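Local coordinates for DNA repair protein RAD2 (Saccharomyces cerevisiae, PDB 4Q0W), which cuts single-stranded DNA as a structure-specific, magnesium-dependent endonuclease of nucleotide excision repair, seen here as its catalytic core bound to DNA, at residues Glu171-Ala177 with Asp194-Gly200; Glu235-Leu239 with Phe308-Val313; Leu82-Ile87 with Ser242-Asn246. The contacts are given in a common frame with arbitrary orientation. Residue numbers count along the deposited sequence, not the author numbering.

Contact 1. Residues Glu171-Ala177 with Asp194-Gly200; sequences EAEAQCA and DVFLFGG. With CA (calcium ion), chain E.
Residues Glu171-Ala177 open a helix, with Glu171 at the N-cap; beside it Asp194-Leu197 form a short, weakly bonded helical turn that runs on as loop through Phe198-Gly200. CA atoms meet at Glu173-Val195 (5.2 Å), Ala174-Phe198 (5.3 Å) and Ala177-Gly200 (4.1 Å). A Schellman motif, with Gly199 (positive phi) as its C-prime residue, ends helix 194-197: Gly200 N bonds Val195 O (2.7 Å) and Gly199 N bonds Phe196 O (2.8 Å). Apolar packing centres on Phe198 (chi1 m), whose ring face receives Ala174 CB in a CH-pi contact, 3.7 Å from the centroid. Ala177 CB sits 3.3 Å from Phe198 O and 3.5 Å from Gly200 N. No direct hydrogen bond joins the segments. Instead, one water donates to Ala174 O (2.9 Å) and Phe198 O (3.0 Å), another to Ala177 O (3.0 Å) and Gly199 O (2.8 Å). At the other end a calcium ion links Glu173 OE2 (2.2 Å) to Asp194 OD2 (2.5 Å), with two waters at 2.4 and 2.5 Å; Asp194 OD2 also bonds the N-terminal Gly1. Glu171 and Glu173, by similarity magnesium ligands with Asp29 and Asp76, and Asp194, assigned likewise to the second magnesium, mark the acidic two-metal centre of the XPG/RAD2 nucleases.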
ATOM      1  N   GLU A 171      19.511  -6.587  26.182  1.00 21.64           N
ATOM      2  CA  GLU A 171      19.234  -7.082  24.831  1.00 28.16           C
ATOM      3  C   GLU A 171      20.402  -7.868  24.225  1.00 25.34           C
ATOM      4  O   GLU A 171      21.561  -7.447  24.288  1.00 22.73           O
ATOM      5  CB  GLU A 171      18.812  -5.943  23.904  1.00 34.33           C
ATOM      6  CG  GLU A 171      17.342  -5.576  24.058  1.00 37.95           C
ATOM      7  CD  GLU A 171      17.025  -4.203  23.515  1.00 48.05           C
ATOM      8  OE1 GLU A 171      17.649  -3.232  23.992  1.00 48.81           O
ATOM      9  OE2 GLU A 171      16.158  -4.097  22.617  1.00 42.54           O
ATOM     10  N   ALA A 172      20.087  -9.016  23.641  1.00 21.17           N
ATOM     11  CA  ALA A 172      21.117  -9.873  23.056  1.00 26.32           C
ATOM     12  C   ALA A 172      21.873  -9.189  21.908  1.00 22.61           C
ATOM     13  O   ALA A 172      23.099  -9.298  21.828  1.00 21.48           O
ATOM     14  CB  ALA A 172      20.510 -11.183  22.603  1.00 21.59           C
ATOM     15  N   GLU A 173      21.149  -8.484  21.037  1.00 20.71           N
ATOM     16  CA  GLU A 173      21.769  -7.831  19.881  1.00 24.69           C
ATOM     17  C   GLU A 173      22.800  -6.805  20.316  1.00 17.88           C
ATOM     18  O   GLU A 173      23.845  -6.665  19.681  1.00 21.27           O
ATOM     19  CB  GLU A 173      20.735  -7.123  18.989  1.00 30.69           C
ATOM     20  CG  GLU A 173      19.457  -7.877  18.766  1.00 36.75           C
ATOM     21  CD  GLU A 173      18.379  -7.441  19.728  1.00 42.30           C
ATOM     22  OE1 GLU A 173      18.175  -8.131  20.753  1.00 41.91           O
ATOM     23  OE2 GLU A 173      17.747  -6.396  19.463  1.00 47.81           O
ATOM     24  N   ALA A 174      22.496  -6.069  21.383  1.00 20.25           N
ATOM     25  CA  ALA A 174      23.449  -5.094  21.906  1.00 21.16           C
ATOM     26  C   ALA A 174      24.710  -5.804  22.373  1.00 17.03           C
ATOM     27  O   ALA A 174      25.827  -5.378  22.076  1.00 17.73           O
ATOM     28  CB  ALA A 174      22.834  -4.275  23.042  1.00 18.50           C
ATOM     29  N   GLN A 175      24.530  -6.891  23.110  1.00 20.58           N
ATOM     30  CA  GLN A 175      25.678  -7.655  23.596  1.00 20.07           C
ATOM     31  C   GLN A 175      26.477  -8.241  22.432  1.00 16.94           C
ATOM     32  O   GLN A 175      27.713  -8.259  22.472  1.00 22.50           O
ATOM     33  CB  GLN A 175      25.229  -8.762  24.543  1.00 21.32           C
ATOM     34  CG  GLN A 175      26.395  -9.570  25.133  1.00 18.88           C
ATOM     35  CD  GLN A 175      27.172  -8.772  26.162  1.00 21.41           C
ATOM     36  OE1 GLN A 175      26.599  -8.289  27.145  1.00 24.85           O
ATOM     37  NE2 GLN A 175      28.472  -8.613  25.937  1.00 20.33           N
ATOM     38  N   CYS A 176      25.790  -8.698  21.382  1.00 19.45           N
ATOM     39  CA  CYS A 176      26.501  -9.209  20.198  1.00 19.96           C
ATOM     40  C   CYS A 176      27.413  -8.136  19.598  1.00 23.81           C
ATOM     41  O   CYS A 176      28.580  -8.396  19.297  1.00 20.55           O
ATOM     42  CB  CYS A 176      25.528  -9.723  19.129  1.00 16.80           C
ATOM     43  SG  CYS A 176      24.629 -11.255  19.575  1.00 17.00           S
ATOM     44  N   ALA A 177      26.880  -6.926  19.440  1.00 19.87           N
ATOM     45  CA  ALA A 177      27.666  -5.815  18.885  1.00 21.12           C
ATOM     46  C   ALA A 177      28.912  -5.551  19.735  1.00 19.39           C
ATOM     47  O   ALA A 177      29.995  -5.256  19.211  1.00 25.84           O
ATOM     48  CB  ALA A 177      26.802  -4.548  18.780  1.00 19.02           C
ATOM     49  N   ASP A 194      18.137  -3.951  14.691  1.00 17.66           N
ATOM     50  CA  ASP A 194      18.623  -3.160  15.834  1.00 17.46           C
ATOM     51  C   ASP A 194      20.126  -3.270  16.043  1.00 18.85           C
ATOM     52  O   ASP A 194      20.748  -2.362  16.604  1.00 17.31           O
ATOM     53  CB  ASP A 194      17.932  -3.596  17.124  1.00 19.23           C
ATOM     54  CG  ASP A 194      16.568  -3.003  17.261  1.00 26.62           C
ATOM     55  OD1 ASP A 194      16.365  -1.876  16.759  1.00 27.83           O
ATOM     56  OD2 ASP A 194      15.694  -3.656  17.855  1.00 29.23           O
ATOM     57  N   VAL A 195      20.707  -4.392  15.615  1.00 18.63           N
ATOM     58  CA  VAL A 195      22.139  -4.635  15.827  1.00 13.76           C
ATOM     59  C   VAL A 195      23.029  -3.521  15.237  1.00 12.33           C
ATOM     60  O   VAL A 195      24.076  -3.193  15.805  1.00 15.75           O
ATOM     61  CB  VAL A 195      22.566  -6.038  15.282  1.00 16.75           C
ATOM     62  CG1 VAL A 195      22.389  -6.107  13.762  1.00 14.36           C
ATOM     63  CG2 VAL A 195      23.988  -6.353  15.665  1.00 14.22           C
ATOM     64  N   PHE A 196      22.615  -2.929  14.114  1.00 13.30           N
ATOM     65  CA  PHE A 196      23.389  -1.830  13.522  1.00 14.56           C
ATOM     66  C   PHE A 196      23.373  -0.612  14.454  1.00 18.65           C
ATOM     67  O   PHE A 196      24.404   0.027  14.665  1.00 16.20           O
ATOM     68  CB  PHE A 196      22.823  -1.414  12.157  1.00 14.75           C
ATOM     69  CG  PHE A 196      23.024  -2.449  11.063  1.00 18.63           C
ATOM     70  CD1 PHE A 196      24.294  -2.740  10.588  1.00 20.53           C
ATOM     71  CD2 PHE A 196      21.940  -3.113  10.513  1.00 17.86           C
ATOM     72  CE1 PHE A 196      24.478  -3.692   9.592  1.00 21.93           C
ATOM     73  CE2 PHE A 196      22.110  -4.057   9.504  1.00 19.39           C
ATOM     74  CZ  PHE A 196      23.375  -4.351   9.053  1.00 17.98           C
ATOM     75  N   LEU A 197      22.196  -0.300  15.000  1.00 19.24           N
ATOM     76  CA  LEU A 197      22.028   0.863  15.878  1.00 18.88           C
ATOM     77  C   LEU A 197      22.816   0.707  17.173  1.00 19.36           C
ATOM     78  O   LEU A 197      23.308   1.693  17.726  1.00 22.94           O
ATOM     79  CB  LEU A 197      20.539   1.148  16.150  1.00 16.57           C
ATOM     80  CG  LEU A 197      19.827   1.896  15.013  1.00 15.10           C
ATOM     81  CD1 LEU A 197      19.759   1.062  13.729  1.00 16.37           C
ATOM     82  CD2 LEU A 197      18.427   2.356  15.416  1.00 15.17           C
ATOM     83  N   PHE A 198      22.981  -0.537  17.627  1.00 17.99           N
ATOM     84  CA  PHE A 198      23.841  -0.823  18.774  1.00 18.01           C
ATOM     85  C   PHE A 198      25.314  -0.886  18.370  1.00 22.17           C
ATOM     86  O   PHE A 198      26.158  -1.317  19.156  1.00 19.05           O
ATOM     87  CB  PHE A 198      23.446  -2.151  19.448  1.00 18.78           C
ATOM     88  CG  PHE A 198      22.103  -2.117  20.132  1.00 16.72           C
ATOM     89  CD1 PHE A 198      21.842  -1.191  21.135  1.00 20.17           C
ATOM     90  CD2 PHE A 198      21.108  -3.025  19.790  1.00 15.35           C
ATOM     91  CE1 PHE A 198      20.593  -1.169  21.780  1.00 18.61           C
ATOM     92  CE2 PHE A 198      19.863  -3.014  20.431  1.00 17.43           C
ATOM     93  CZ  PHE A 198      19.606  -2.081  21.424  1.00 17.20           C
ATOM     94  N   GLY A 199      25.628  -0.483  17.142  1.00 18.77           N
ATOM     95  CA  GLY A 199      27.013  -0.457  16.712  1.00 18.95           C
ATOM     96  C   GLY A 199      27.577  -1.763  16.166  1.00 24.93           C
ATOM     97  O   GLY A 199      28.798  -1.907  16.043  1.00 20.91           O
ATOM     98  N   GLY A 200      26.706  -2.716  15.838  1.00 20.78           N
ATOM     99  CA  GLY A 200      27.162  -3.964  15.238  1.00 21.51           C
ATOM    100  C   GLY A 200      27.564  -3.673  13.804  1.00 26.02           C
ATOM    101  O   GLY A 200      26.878  -2.915  13.126  1.00 24.97           O
TER
HETATM  102 CA    CA E1001      15.678  -5.603  19.403  1.00 54.63          CA
HETATM  103  O   HOH W   1      26.348  -2.527  21.902  1.00 28.26           O
HETATM  104  O   HOH W   2      30.317  -4.198  16.379  1.00 27.98           O
HETATM  105  O   HOH W   3      13.566  -6.268  18.315  1.00 43.25           O
HETATM  106  O   HOH W   4      14.628  -7.708  19.720  1.00 47.34           O

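Contact 2. Residues Glu235-Leu239 with Phe308-Val313; sequences ELAQL and FPSVMV
Residues Glu235-Leu239 are helical, near the end of helix 230-240, while Phe308-Ser310 run extended into helix 311-318, so the contact sets one helix of the I-domain against a helix N-terminus bearing a serine N-cap. The closest CA pair is Gln238-Pro309, 7.2 Å apart. The peptide bond before Pro309 is cis. Ser310 is the N-cap, and its OG accepts from Val313 N at 3.0 Å. Gln238, with chi1 m and chi2 t, is by far the most covered residue and reaches across to the backbone of the cap residue. Its OE1 takes a short, nearly straight hydrogen bond from Ser310 N (2.7 Å, 176°) and lies 3.4 Å from Pro309 CA. Its amide nitrogen bonds Ile234 O one turn back in its own helix and packs 3.8 Å from Val313 CG1 (Gln238 NE2 to Val313 CG1). Looser packing makes up the rest. In an apolar contact Leu239 CD2 meets the edge of the Phe308 ring at CZ, 4.0 Å away, and Gln238 O lies near the same ring plane, 4.1 Å from Phe308 CE2. Pro309 CG approaches Glu235 OE2 at 4.1 Å, while Glu235 OE1 is engaged by Leu266 N. Leu266 also packs on Gln238, Phe308 and Pro309, and Phe269 on Phe308, so helix 266-278 covers this side of the joint. A single water completes the bridge, accepting from Gln238 NE2 at 2.9 Å and donating to Ser310 O at 3.1 Å.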
ATOM      1  N   GLU A 235      18.590   8.081  14.175  1.00 15.01           N
ATOM      2  CA  GLU A 235      17.581   9.115  13.931  1.00 18.36           C
ATOM      3  C   GLU A 235      16.506   8.623  12.969  1.00 17.23           C
ATOM      4  O   GLU A 235      15.339   8.994  13.099  1.00 17.25           O
ATOM      5  CB  GLU A 235      18.223  10.420  13.440  1.00 18.51           C
ATOM      6  CG  GLU A 235      19.121  11.105  14.497  1.00 20.60           C
ATOM      7  CD  GLU A 235      19.211  12.625  14.296  1.00 26.81           C
ATOM      8  OE1 GLU A 235      19.116  13.092  13.136  1.00 18.71           O
ATOM      9  OE2 GLU A 235      19.364  13.355  15.301  1.00 24.12           O
ATOM     10  N   LEU A 236      16.895   7.792  12.002  1.00 17.00           N
ATOM     11  CA  LEU A 236      15.909   7.073  11.185  1.00 15.32           C
ATOM     12  C   LEU A 236      14.928   6.260  12.047  1.00 15.44           C
ATOM     13  O   LEU A 236      13.722   6.212  11.765  1.00 16.30           O
ATOM     14  CB  LEU A 236      16.606   6.130  10.203  1.00 14.67           C
ATOM     15  CG  LEU A 236      17.195   6.670   8.911  1.00 19.38           C
ATOM     16  CD1 LEU A 236      17.940   5.528   8.167  1.00 14.32           C
ATOM     17  CD2 LEU A 236      16.086   7.283   8.022  1.00 18.17           C
ATOM     18  N   ALA A 237      15.437   5.621  13.097  1.00 15.08           N
ATOM     19  CA  ALA A 237      14.571   4.839  13.979  1.00 17.08           C
ATOM     20  C   ALA A 237      13.440   5.727  14.509  1.00 17.03           C
ATOM     21  O   ALA A 237      12.284   5.297  14.624  1.00 16.45           O
ATOM     22  CB  ALA A 237      15.370   4.243  15.117  1.00 15.05           C
ATOM     23  N   GLN A 238      13.767   6.983  14.799  1.00 16.06           N
ATOM     24  CA  GLN A 238      12.774   7.907  15.349  1.00 16.42           C
ATOM     25  C   GLN A 238      11.775   8.433  14.324  1.00 16.03           C
ATOM     26  O   GLN A 238      10.828   9.146  14.674  1.00 17.14           O
ATOM     27  CB  GLN A 238      13.478   9.058  16.071  1.00 14.30           C
ATOM     28  CG  GLN A 238      14.185   8.566  17.323  1.00 18.79           C
ATOM     29  CD  GLN A 238      15.172   9.562  17.860  1.00 20.71           C
ATOM     30  OE1 GLN A 238      14.793  10.541  18.505  1.00 19.81           O
ATOM     31  NE2 GLN A 238      16.453   9.324  17.596  1.00 17.37           N
ATOM     32  N   LEU A 239      11.980   8.095  13.056  1.00 13.70           N
ATOM     33  CA  LEU A 239      10.973   8.405  12.045  1.00 14.95           C
ATOM     34  C   LEU A 239      10.162   7.141  11.734  1.00 14.66           C
ATOM     35  O   LEU A 239       8.922   7.162  11.695  1.00 13.25           O
ATOM     36  CB  LEU A 239      11.637   8.938  10.769  1.00 12.53           C
ATOM     37  CG  LEU A 239      12.421  10.234  10.955  1.00 17.65           C
ATOM     38  CD1 LEU A 239      13.185  10.588   9.683  1.00 15.38           C
ATOM     39  CD2 LEU A 239      11.505  11.381  11.400  1.00 10.14           C
ATOM     40  N   PHE A 308      12.060  15.487  20.731  1.00 31.12           N
ATOM     41  CA  PHE A 308      12.371  15.161  19.346  1.00 26.03           C
ATOM     42  C   PHE A 308      13.525  16.000  18.828  1.00 24.19           C
ATOM     43  O   PHE A 308      13.391  17.208  18.698  1.00 27.32           O
ATOM     44  CB  PHE A 308      11.141  15.360  18.456  1.00 20.08           C
ATOM     45  CG  PHE A 308      11.333  14.872  17.053  1.00 21.29           C
ATOM     46  CD1 PHE A 308      11.908  15.694  16.082  1.00 18.56           C
ATOM     47  CD2 PHE A 308      10.945  13.594  16.699  1.00 16.78           C
ATOM     48  CE1 PHE A 308      12.092  15.242  14.796  1.00 15.80           C
ATOM     49  CE2 PHE A 308      11.118  13.135  15.408  1.00 18.81           C
ATOM     50  CZ  PHE A 308      11.692  13.961  14.454  1.00 16.38           C
ATOM     51  N   PRO A 309      14.669  15.367  18.532  1.00 21.09           N
ATOM     52  CA  PRO A 309      14.934  13.940  18.739  1.00 24.76           C
ATOM     53  C   PRO A 309      15.089  13.625  20.233  1.00 30.88           C
ATOM     54  O   PRO A 309      15.245  14.536  21.064  1.00 19.08           O
ATOM     55  CB  PRO A 309      16.265  13.731  18.014  1.00 24.82           C
ATOM     56  CG  PRO A 309      16.956  15.078  18.146  1.00 25.36           C
ATOM     57  CD  PRO A 309      15.848  16.088  18.010  1.00 21.14           C
ATOM     58  N   SER A 310      15.018  12.342  20.567  1.00 21.62           N
ATOM     59  CA  SER A 310      15.035  11.911  21.955  1.00 19.61           C
ATOM     60  C   SER A 310      16.434  11.498  22.373  1.00 22.89           C
ATOM     61  O   SER A 310      17.031  10.598  21.767  1.00 22.23           O
ATOM     62  CB  SER A 310      14.066  10.742  22.156  1.00 19.77           C
ATOM     63  OG  SER A 310      14.294  10.101  23.403  1.00 21.38           O
ATOM     64  N   VAL A 311      16.972  12.144  23.406  1.00 19.12           N
ATOM     65  CA  VAL A 311      18.249  11.688  23.937  1.00 18.51           C
ATOM     66  C   VAL A 311      18.091  10.320  24.609  1.00 21.38           C
ATOM     67  O   VAL A 311      19.044   9.542  24.657  1.00 21.96           O
ATOM     68  CB  VAL A 311      18.898  12.707  24.915  1.00 23.07           C
ATOM     69  CG1 VAL A 311      18.049  12.871  26.171  1.00 22.50           C
ATOM     70  CG2 VAL A 311      20.322  12.262  25.288  1.00 18.92           C
ATOM     71  N   MET A 312      16.898  10.019  25.127  1.00 18.25           N
ATOM     72  CA  MET A 312      16.676   8.704  25.738  1.00 18.48           C
ATOM     73  C   MET A 312      16.843   7.590  24.694  1.00 17.99           C
ATOM     74  O   MET A 312      17.429   6.546  24.979  1.00 17.91           O
ATOM     75  CB  MET A 312      15.284   8.599  26.367  1.00 17.38           C
ATOM     76  CG  MET A 312      15.004   9.565  27.503  1.00 26.78           C
ATOM     77  SD  MET A 312      16.263   9.475  28.802  1.00 42.36           S
ATOM     78  CE  MET A 312      16.012   7.824  29.444  1.00 30.73           C
ATOM     79  N   VAL A 313      16.303   7.810  23.500  1.00 15.77           N
ATOM     80  CA  VAL A 313      16.466   6.863  22.398  1.00 17.34           C
ATOM     81  C   VAL A 313      17.946   6.769  22.028  1.00 21.61           C
ATOM     82  O   VAL A 313      18.497   5.673  21.906  1.00 18.28           O
ATOM     83  CB  VAL A 313      15.648   7.292  21.155  1.00 19.50           C
ATOM     84  CG1 VAL A 313      16.006   6.430  19.946  1.00 18.24           C
ATOM     85  CG2 VAL A 313      14.133   7.231  21.436  1.00 17.38           C
TER
HETATM   86  O   HOH W   5      18.361  10.974  19.024  1.00 26.43           O

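Contact 3. Residues Leu82-Ile87 with Ser242-Asn246; sequences LKRETI and SDYTN
Thr86, Asp243 and Tyr244 carry most of this contact between helix 81-98 of the N-domain and the I-domain loop after helix 230-240. Residues Leu82-Ile87 are helical; Ser242-Thr245 make a type I beta turn, within which Ser242 OG, also hydrogen-bonded to Tyr317 OH, accepts from Tyr244 N (3.0 Å), an ST turn. The closest CA pairs are Lys83-Tyr244 (5.0 Å) and Thr86-Thr245 (5.7 Å). Thr86, chi1 m, points toward the turn: its CB is 3.2 Å from Asp243 O and its OG1 3.1 Å from Tyr244 C, while OG1 donates to Leu82 O one turn back (2.7 Å). Asp243 O also receives a CA-H...O contact from Lys83 CA (3.3 Å). Tyr244 presents its ring edge to Lys83 (CE1 to Lys83 CB, 3.9 Å), and its CB packs 3.9 Å from Leu82 CD2. Farther along, Asn246 ND2 donates to Thr86 O (3.1 Å, 167°), and Arg90 of the same helix bonds Ser242 O. Asp243 packs on a DNA phosphate. The fully extended Lys83 forms a salt bridge, NZ to Asp243 OD2, at 3.2 Å, which sets an N-domain charge beside a carboxylate that by similarity binds magnesium.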
ATOM      1  N   LEU A  82      12.845   1.572  28.320  1.00 17.68           N
ATOM      2  CA  LEU A  82      12.379   2.345  27.164  1.00 18.50           C
ATOM      3  C   LEU A  82      11.582   1.469  26.183  1.00 20.00           C
ATOM      4  O   LEU A  82      10.588   1.911  25.592  1.00 18.18           O
ATOM      5  CB  LEU A  82      13.559   3.041  26.465  1.00 19.95           C
ATOM      6  CG  LEU A  82      13.197   3.888  25.233  1.00 24.03           C
ATOM      7  CD1 LEU A  82      12.104   4.911  25.567  1.00 20.47           C
ATOM      8  CD2 LEU A  82      14.416   4.599  24.679  1.00 23.48           C
ATOM      9  N   LYS A  83      12.024   0.226  26.019  1.00 17.98           N
ATOM     10  CA  LYS A  83      11.298  -0.750  25.209  1.00 19.87           C
ATOM     11  C   LYS A  83       9.924  -1.078  25.800  1.00 16.30           C
ATOM     12  O   LYS A  83       8.915  -1.067  25.095  1.00 16.40           O
ATOM     13  CB  LYS A  83      12.128  -2.037  25.059  1.00 16.93           C
ATOM     14  CG  LYS A  83      11.448  -3.108  24.198  1.00 20.39           C
ATOM     15  CD  LYS A  83      12.443  -4.194  23.746  1.00 23.86           C
ATOM     16  CE  LYS A  83      11.774  -5.245  22.844  1.00 27.21           C
ATOM     17  NZ  LYS A  83      12.701  -6.382  22.540  1.00 39.84           N
ATOM     18  N   ARG A  84       9.882  -1.366  27.101  1.00 22.37           N
ATOM     19  CA  ARG A  84       8.615  -1.695  27.754  1.00 18.06           C
ATOM     20  C   ARG A  84       7.639  -0.534  27.587  1.00 19.44           C
ATOM     21  O   ARG A  84       6.451  -0.735  27.295  1.00 17.86           O
ATOM     22  CB  ARG A  84       8.842  -2.027  29.242  1.00 23.39           C
ATOM     23  CG  ARG A  84       7.585  -2.542  29.968  1.00 26.30           C
ATOM     24  CD  ARG A  84       7.911  -3.201  31.315  1.00 27.48           C
ATOM     25  NE  ARG A  84       8.924  -2.462  32.070  1.00 28.33           N
ATOM     26  CZ  ARG A  84       8.660  -1.447  32.890  1.00 31.93           C
ATOM     27  NH1 ARG A  84       9.653  -0.838  33.525  1.00 30.64           N
ATOM     28  NH2 ARG A  84       7.407  -1.036  33.074  1.00 28.84           N
ATOM     29  N   GLU A  85       8.151   0.687  27.728  1.00 14.77           N
ATOM     30  CA  GLU A  85       7.302   1.869  27.610  1.00 19.39           C
ATOM     31  C   GLU A  85       6.805   2.066  26.183  1.00 17.57           C
ATOM     32  O   GLU A  85       5.618   2.319  25.965  1.00 21.00           O
ATOM     33  CB  GLU A  85       8.059   3.107  28.099  1.00 21.22           C
ATOM     34  CG  GLU A  85       8.314   3.087  29.614  1.00 23.57           C
ATOM     35  CD  GLU A  85       9.276   4.172  30.062  1.00 28.54           C
ATOM     36  OE1 GLU A  85       9.345   4.428  31.287  1.00 27.70           O
ATOM     37  OE2 GLU A  85       9.967   4.754  29.192  1.00 29.54           O
ATOM     38  N   THR A  86       7.718   1.959  25.214  1.00 20.54           N
ATOM     39  CA  THR A  86       7.368   2.135  23.800  1.00 20.69           C
ATOM     40  C   THR A  86       6.275   1.157  23.375  1.00 17.41           C
ATOM     41  O   THR A  86       5.251   1.542  22.807  1.00 19.53           O
ATOM     42  CB  THR A  86       8.583   1.888  22.874  1.00 22.72           C
ATOM     43  OG1 THR A  86       9.639   2.811  23.181  1.00 19.94           O
ATOM     44  CG2 THR A  86       8.167   2.032  21.393  1.00 16.34           C
ATOM     45  N   ILE A  87       6.514  -0.120  23.642  1.00 17.77           N
ATOM     46  CA  ILE A  87       5.590  -1.165  23.235  1.00 18.88           C
ATOM     47  C   ILE A  87       4.221  -1.029  23.903  1.00 21.23           C
ATOM     48  O   ILE A  87       3.183  -1.167  23.239  1.00 20.66           O
ATOM     49  CB  ILE A  87       6.179  -2.555  23.530  1.00 18.75           C
ATOM     50  CG1 ILE A  87       7.436  -2.776  22.687  1.00 24.63           C
ATOM     51  CG2 ILE A  87       5.135  -3.659  23.278  1.00 20.88           C
ATOM     52  CD1 ILE A  87       8.167  -4.065  23.019  1.00 38.09           C
ATOM     53  N   SER A 242      10.782   1.818  16.102  1.00 16.10           N
ATOM     54  CA  SER A 242      11.522   0.620  16.484  1.00 17.53           C
ATOM     55  C   SER A 242      11.024   0.225  17.861  1.00 21.58           C
ATOM     56  O   SER A 242      10.016   0.754  18.330  1.00 16.63           O
ATOM     57  CB  SER A 242      13.019   0.903  16.568  1.00 14.27           C
ATOM     58  OG  SER A 242      13.308   1.756  17.679  1.00 18.15           O
ATOM     59  N   ASP A 243      11.744  -0.675  18.521  1.00 13.57           N
ATOM     60  CA  ASP A 243      11.409  -1.040  19.899  1.00 23.93           C
ATOM     61  C   ASP A 243      11.555   0.134  20.867  1.00 25.14           C
ATOM     62  O   ASP A 243      11.034   0.077  21.984  1.00 20.84           O
ATOM     63  CB  ASP A 243      12.312  -2.169  20.399  1.00 25.21           C
ATOM     64  CG  ASP A 243      11.912  -3.526  19.858  1.00 37.39           C
ATOM     65  OD1 ASP A 243      10.761  -3.658  19.379  1.00 33.92           O
ATOM     66  OD2 ASP A 243      12.754  -4.459  19.931  1.00 36.05           O
ATOM     67  N   TYR A 244      12.276   1.180  20.460  1.00 17.18           N
ATOM     68  CA  TYR A 244      12.610   2.268  21.396  1.00 19.02           C
ATOM     69  C   TYR A 244      11.882   3.577  21.127  1.00 19.26           C
ATOM     70  O   TYR A 244      12.084   4.565  21.852  1.00 16.20           O
ATOM     71  CB  TYR A 244      14.110   2.565  21.374  1.00 19.16           C
ATOM     72  CG  TYR A 244      14.980   1.557  22.086  1.00 24.01           C
ATOM     73  CD1 TYR A 244      14.441   0.613  22.938  1.00 26.74           C
ATOM     74  CD2 TYR A 244      16.358   1.575  21.920  1.00 27.39           C
ATOM     75  CE1 TYR A 244      15.248  -0.312  23.592  1.00 23.48           C
ATOM     76  CE2 TYR A 244      17.167   0.666  22.566  1.00 32.28           C
ATOM     77  CZ  TYR A 244      16.604  -0.275  23.401  1.00 28.85           C
ATOM     78  OH  TYR A 244      17.419  -1.178  24.043  1.00 31.90           O
ATOM     79  N   THR A 245      11.068   3.594  20.074  1.00 13.76           N
ATOM     80  CA  THR A 245      10.331   4.787  19.676  1.00 15.63           C
ATOM     81  C   THR A 245       9.251   4.366  18.708  1.00 17.22           C
ATOM     82  O   THR A 245       9.467   3.474  17.877  1.00 13.77           O
ATOM     83  CB  THR A 245      11.254   5.843  18.983  1.00 16.01           C
ATOM     84  OG1 THR A 245      10.450   6.847  18.357  1.00 17.78           O
ATOM     85  CG2 THR A 245      12.150   5.187  17.905  1.00 13.80           C
ATOM     86  N   ASN A 246       8.094   5.019  18.800  1.00 14.85           N
ATOM     87  CA  ASN A 246       7.004   4.757  17.870  1.00 17.39           C
ATOM     88  C   ASN A 246       7.044   5.614  16.593  1.00 18.14           C
ATOM     89  O   ASN A 246       6.148   5.534  15.757  1.00 19.76           O
ATOM     90  CB  ASN A 246       5.656   4.830  18.611  1.00 17.49           C
ATOM     91  CG  ASN A 246       5.472   3.645  19.566  1.00 24.60           C
ATOM     92  OD1 ASN A 246       5.700   2.498  19.175  1.00 22.66           O
ATOM     93  ND2 ASN A 246       5.104   3.919  20.826  1.00 12.89           N
TER

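Overall arrangement
Contact 1 is the most central and contact 2 is also buried but farther out, whereas contact 3 is only partly buried; it and contact 1 both come near the DNA, at about 4 and 5 Å between nearest atoms. Metal and packing dominate contact 1, a glutamine-to-backbone bond and a water bridge contact 2, a salt bridge and one side-chain-to-backbone hydrogen bond contact 3. Helix 230-240 forms half of contact 2 and packs on both others: Ala237 CB lies 3.6 Å from Leu197 CD2, and Ala237 O 3.3 Å from Thr245 CG2. Helix 311-318 likewise lies against 242-246, Val313 CG2 being 3.4 Å from Tyr244 O. Contacts 1 and 3 share the acidic centre, Asp194 OD2 and Asp243 OD2 standing 3.7 Å apart.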